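Local atomic coordinates of deoxyhypusine hydroxylase (Homo sapiens, PDB entry 4D4Z), a protein that hydroxylates the deoxyhypusine residue of translation initiation factor eIF5A at a di-iron centre, the second and last step in making hypusine. Residues 124-129 with 207-212; 182-187 with 212-217. All blocks are in the same frame, centred on the assembly; numbering follows the deposited sequence.

Interaction 1 of 2, residues 124-129 with 207-212; sequences AETCQL and SALFRH. With FE (Fe (III) ion), chain C.
At the N-terminus of helix 208-221, which carries an iron ligand, Glu125 of helix 121-140 meets the N-cap serine, Ser207. Ser207 OG donates to Glu125 OE1 at 2.8 Å, reaching the carboxylate on its syn side and 22° out of its plane. The same OG accepts from Phe210 N at 3.1 Å in a nearly straight capping bond, so the hydroxyl links the helix start to the neighbouring helix. Glu125 spans the gap with its chain extended beyond CG. A water bridges the segments, donating to Glu125 OE1 and accepting from Leu209 N at 2.9 Å. Shortening this glutamate to an alanine is likely to leave the Ser207 hydroxyl and the water without their shared acceptor, and the N-cap without its tie to helix 121-140.

Next to this polar link, Leu209 swings CG away from its own N (chi1 -168°), which carries both methyls to helix 121-140. Its CD2 meets Leu129 CD1 tip to tip at 3.8 Å, while CD1 lies 3.6 Å from Thr126 OG1, an oxygen hydrogen-bonded to Glu122 O and His94 ND1. His212 ND1 donates in the ring plane to a lone pair of Leu209 O (2.9 Å), fixing the imidazole while NE2 binds iron at 2.2 Å. Leu209 O and Thr126 OG1 are thus second-shell partners of His212 and His94, which with Glu95 bind one iron of a di-iron site framed by HEAT-like repeat helices.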
# COMPACT_ATOMS: atom_id res chain seq x y z
N ALA A 124 -6.36 13.65 3.19
CA ALA A 124 -7.72 13.72 3.56
C ALA A 124 -8.55 12.51 3.27
O ALA A 124 -9.26 12.02 4.15
CB ALA A 124 -8.40 14.97 2.94
N GLU A 125 -8.46 12.03 2.03
CA GLU A 125 -9.24 10.88 1.64
C GLU A 125 -8.83 9.63 2.41
O GLU A 125 -9.66 8.83 2.80
CB GLU A 125 -9.16 10.66 0.11
CG GLU A 125 -9.96 11.74 -0.63
CD GLU A 125 -9.99 11.58 -2.12
OE1 GLU A 125 -9.17 10.81 -2.64
OE2 GLU A 125 -10.81 12.28 -2.79
N THR A 126 -7.52 9.46 2.62
CA THR A 126 -7.01 8.30 3.38
C THR A 126 -7.64 8.26 4.77
O THR A 126 -8.05 7.21 5.26
CB THR A 126 -5.51 8.44 3.54
OG1 THR A 126 -4.90 8.15 2.30
CG2 THR A 126 -4.99 7.52 4.52
N CYS A 127 -7.60 9.41 5.40
CA CYS A 127 -8.09 9.48 6.78
C CYS A 127 -9.56 9.31 6.84
O CYS A 127 -10.08 8.65 7.77
CB CYS A 127 -7.54 10.80 7.47
SG CYS A 127 -5.80 10.84 7.66
N GLN A 128 -10.29 9.82 5.87
CA GLN A 128 -11.76 9.57 5.80
C GLN A 128 -12.07 8.05 5.74
O GLN A 128 -12.94 7.51 6.41
CB GLN A 128 -12.32 10.24 4.56
CG GLN A 128 -12.43 11.76 4.73
CD GLN A 128 -12.58 12.44 3.37
OE1 GLN A 128 -13.17 11.88 2.41
NE2 GLN A 128 -12.02 13.66 3.24
N LEU A 129 -11.32 7.38 4.90
CA LEU A 129 -11.51 5.94 4.74
C LEU A 129 -11.11 5.20 6.02
O LEU A 129 -11.81 4.28 6.42
CB LEU A 129 -10.59 5.41 3.59
CG LEU A 129 -11.05 5.72 2.18
CD1 LEU A 129 -9.88 5.49 1.20
CD2 LEU A 129 -12.25 4.91 1.77
N SER A 207 -10.40 9.86 -8.32
CA SER A 207 -9.41 10.32 -7.38
C SER A 207 -8.09 9.62 -7.51
O SER A 207 -8.09 8.42 -7.77
CB SER A 207 -9.94 10.34 -5.94
OG SER A 207 -9.34 9.42 -5.06
N ALA A 208 -6.99 10.33 -7.26
CA ALA A 208 -5.68 9.76 -7.32
C ALA A 208 -5.53 8.64 -6.35
O ALA A 208 -4.90 7.58 -6.65
CB ALA A 208 -4.55 10.79 -7.17
N LEU A 209 -5.98 8.87 -5.11
CA LEU A 209 -5.91 7.80 -4.12
C LEU A 209 -6.60 6.52 -4.55
O LEU A 209 -6.05 5.39 -4.48
CB LEU A 209 -6.50 8.29 -2.77
CG LEU A 209 -6.17 7.32 -1.63
CD1 LEU A 209 -4.75 7.40 -1.17
CD2 LEU A 209 -7.11 7.57 -0.48
N PHE A 210 -7.82 6.71 -5.13
CA PHE A 210 -8.59 5.62 -5.67
C PHE A 210 -7.78 4.85 -6.75
O PHE A 210 -7.72 3.61 -6.73
CB PHE A 210 -9.91 6.16 -6.23
CG PHE A 210 -10.76 5.11 -6.89
CD1 PHE A 210 -11.70 4.35 -6.20
CD2 PHE A 210 -10.63 4.91 -8.24
CE1 PHE A 210 -12.46 3.42 -6.87
CE2 PHE A 210 -11.44 3.99 -8.94
CZ PHE A 210 -12.26 3.20 -8.25
N ARG A 211 -7.23 5.59 -7.69
CA ARG A 211 -6.52 4.95 -8.82
C ARG A 211 -5.27 4.18 -8.33
O ARG A 211 -4.98 3.08 -8.81
CB ARG A 211 -6.07 5.98 -9.85
CG ARG A 211 -7.28 6.59 -10.56
CD ARG A 211 -6.81 7.34 -11.79
NE ARG A 211 -5.91 8.42 -11.55
CZ ARG A 211 -6.22 9.62 -11.05
NH1 ARG A 211 -7.44 9.92 -10.72
NH2 ARG A 211 -5.31 10.55 -10.90
N HIS A 212 -4.61 4.71 -7.31
CA HIS A 212 -3.47 3.95 -6.75
C HIS A 212 -3.93 2.70 -6.07
O HIS A 212 -3.20 1.68 -6.12
CB HIS A 212 -2.60 4.91 -5.87
CG HIS A 212 -2.46 4.54 -4.41
ND1 HIS A 212 -3.48 4.66 -3.48
CD2 HIS A 212 -1.36 4.11 -3.71
CE1 HIS A 212 -3.03 4.27 -2.30
NE2 HIS A 212 -1.74 3.97 -2.40
FE FE C . -0.40 3.67 -0.71
O HOH W 1 -6.59 11.47 -3.91

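Interaction 2 of 2, residues 182-187 with 212-217; sequences RAMFAL and HEVGYV. With FE (Fe (III) ion), chain C.
Apolar packing of Met184 and Phe185 against Val214 and Val217 carries most of this contact. With CG anti to the backbone N (chi1 -173°), Met184 runs straight out from helix 177-190 and then bends at its last torsion. Its three outer atoms thereby meet three residues of helix 208-221. Met184 CE touches Val214 CG2 at 3.6 Å, and Met184 SD is 3.6 Å from Glu213 CG. Nearer the backbone, Met184 CG is 3.9 Å from Val217 CG2. The methionine crosses the Glu213 and Val214 side chains at about a right angle. Val214 takes part through CG2 even though its CB points away from the opposing helix. The second apolar pair is Phe185 with Val217, where Phe185 CE1 comes within 3.4 Å of Val217 CG1; the two branches of this valine are thus divided between the phenylalanine and the methionine.

The segments run nearly parallel, with axes 10.5 Å apart and crossing at -17°, an arrangement in keeping with the stacking of like helices from successive HEAT-like repeats, here the third and fourth. Leu199 of helix 192-201 packs against both Met184 and Val217, and Leu170 of helix 163-171 also touches Met184.

No hydrogen bond joins the segments; the one polar group that meets the other side is the Glu213 carboxylate. The Glu213 chain bends at chi2, which turns the carboxylate toward Phe185, and Glu213 OE2 comes to 3.4 Å from Phe185 CZ at the ring edge, near the ring plane. The carboxylate and ring planes are 50° apart. Such an edge approach sets the oxygen against the slightly positive rim of the ring. OE2 also hydrogen-bonds a glycerol, probably from the crystallisation liquor, and Pro154 touches both Phe185 and Glu213.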
# COMPACT_ATOMS: atom_id res chain seq x y z
N ARG A 182 -15.03 -0.97 -1.04
CA ARG A 182 -15.56 -2.26 -0.74
C ARG A 182 -15.78 -3.07 -2.02
O ARG A 182 -15.50 -4.27 -2.05
CB ARG A 182 -16.86 -2.09 0.04
CG ARG A 182 -16.65 -1.54 1.45
CD ARG A 182 -17.84 -1.78 2.35
NE ARG A 182 -17.95 -3.22 2.64
CZ ARG A 182 -18.97 -3.77 3.30
NH1 ARG A 182 -19.89 -2.98 3.84
NH2 ARG A 182 -19.00 -5.08 3.54
N ALA A 183 -16.26 -2.41 -3.06
CA ALA A 183 -16.48 -3.11 -4.33
C ALA A 183 -15.13 -3.58 -4.93
O ALA A 183 -15.01 -4.64 -5.47
CB ALA A 183 -17.23 -2.24 -5.28
N MET A 184 -14.13 -2.72 -4.78
CA MET A 184 -12.78 -2.97 -5.32
C MET A 184 -12.20 -4.23 -4.73
O MET A 184 -11.68 -5.12 -5.45
CB MET A 184 -11.90 -1.71 -5.01
CG MET A 184 -10.56 -1.80 -5.65
SD MET A 184 -9.42 -0.48 -5.14
CE MET A 184 -10.34 1.02 -5.48
N PHE A 185 -12.32 -4.38 -3.41
CA PHE A 185 -11.80 -5.53 -2.73
C PHE A 185 -12.60 -6.80 -3.05
O PHE A 185 -11.98 -7.86 -3.21
CB PHE A 185 -11.57 -5.30 -1.24
CG PHE A 185 -10.43 -4.38 -0.98
CD1 PHE A 185 -9.16 -4.87 -1.11
CD2 PHE A 185 -10.57 -3.03 -0.81
CE1 PHE A 185 -8.03 -4.05 -1.01
CE2 PHE A 185 -9.42 -2.20 -0.76
CZ PHE A 185 -8.21 -2.71 -0.86
N ALA A 186 -13.92 -6.66 -3.18
CA ALA A 186 -14.76 -7.81 -3.58
C ALA A 186 -14.40 -8.24 -5.03
O ALA A 186 -14.40 -9.50 -5.30
CB ALA A 186 -16.22 -7.41 -3.51
N LEU A 187 -14.06 -7.31 -5.90
CA LEU A 187 -13.57 -7.68 -7.30
C LEU A 187 -12.28 -8.41 -7.24
O LEU A 187 -12.10 -9.46 -7.86
CB LEU A 187 -13.46 -6.45 -8.19
CG LEU A 187 -14.79 -5.87 -8.66
CD1 LEU A 187 -14.64 -4.48 -9.20
CD2 LEU A 187 -15.40 -6.74 -9.77
N HIS A 212 -4.61 4.71 -7.31
CA HIS A 212 -3.47 3.95 -6.75
C HIS A 212 -3.93 2.70 -6.07
O HIS A 212 -3.20 1.68 -6.12
CB HIS A 212 -2.60 4.91 -5.87
CG HIS A 212 -2.46 4.54 -4.41
ND1 HIS A 212 -3.48 4.66 -3.48
CD2 HIS A 212 -1.36 4.11 -3.71
CE1 HIS A 212 -3.03 4.27 -2.30
NE2 HIS A 212 -1.74 3.97 -2.40
N GLU A 213 -5.06 2.72 -5.39
CA GLU A 213 -5.59 1.49 -4.74
C GLU A 213 -5.94 0.42 -5.79
O GLU A 213 -5.68 -0.77 -5.59
CB GLU A 213 -6.75 1.79 -3.81
CG GLU A 213 -6.96 0.66 -2.84
CD GLU A 213 -5.94 0.59 -1.73
OE1 GLU A 213 -5.35 1.58 -1.39
OE2 GLU A 213 -5.63 -0.53 -1.22
N VAL A 214 -6.48 0.88 -6.91
CA VAL A 214 -6.76 -0.05 -8.02
C VAL A 214 -5.44 -0.70 -8.47
O VAL A 214 -5.39 -1.93 -8.68
CB VAL A 214 -7.42 0.70 -9.15
CG1 VAL A 214 -7.49 -0.14 -10.43
CG2 VAL A 214 -8.80 1.10 -8.76
N GLY A 215 -4.41 0.10 -8.64
CA GLY A 215 -3.10 -0.43 -8.98
C GLY A 215 -2.62 -1.49 -8.02
O GLY A 215 -2.16 -2.60 -8.37
N TYR A 216 -2.71 -1.16 -6.74
CA TYR A 216 -2.30 -2.09 -5.67
C TYR A 216 -3.06 -3.43 -5.77
O TYR A 216 -2.44 -4.51 -5.76
CB TYR A 216 -2.57 -1.44 -4.35
CG TYR A 216 -2.43 -2.36 -3.16
CD1 TYR A 216 -1.20 -2.65 -2.65
CD2 TYR A 216 -3.53 -2.80 -2.46
CE1 TYR A 216 -1.04 -3.45 -1.49
CE2 TYR A 216 -3.38 -3.63 -1.32
CZ TYR A 216 -2.13 -3.92 -0.86
OH TYR A 216 -2.05 -4.67 0.35
N VAL A 217 -4.39 -3.40 -5.86
CA VAL A 217 -5.18 -4.64 -5.84
C VAL A 217 -4.97 -5.38 -7.18
O VAL A 217 -4.97 -6.63 -7.19
CB VAL A 217 -6.69 -4.51 -5.57
CG1 VAL A 217 -6.98 -3.87 -4.21
CG2 VAL A 217 -7.35 -3.74 -6.65
FE FE C . -0.40 3.67 -0.71

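In the fold
Helix 208-221 is common to both contacts, whose centres lie 12 Å apart. Interaction 1 uses its N-terminal end against helix 121-140; interaction 2 uses the following turns against helix 177-190, and His212 belongs to both segments. Along the chain the order is 124-129, 182-187, 207-212, 212-217, so the two connections cross. They also touch directly, Phe210 CE1 lying 3.5 Å from Met184 CE. Interaction 1 joins residues from the early and the late group of HEAT repeats, whereas interaction 2 packs neighbouring repeats. Together they hold one iron-bearing helix from two directions, while its His212 joins His94 and Glu95, from the second HEAT-like repeat, on the same iron.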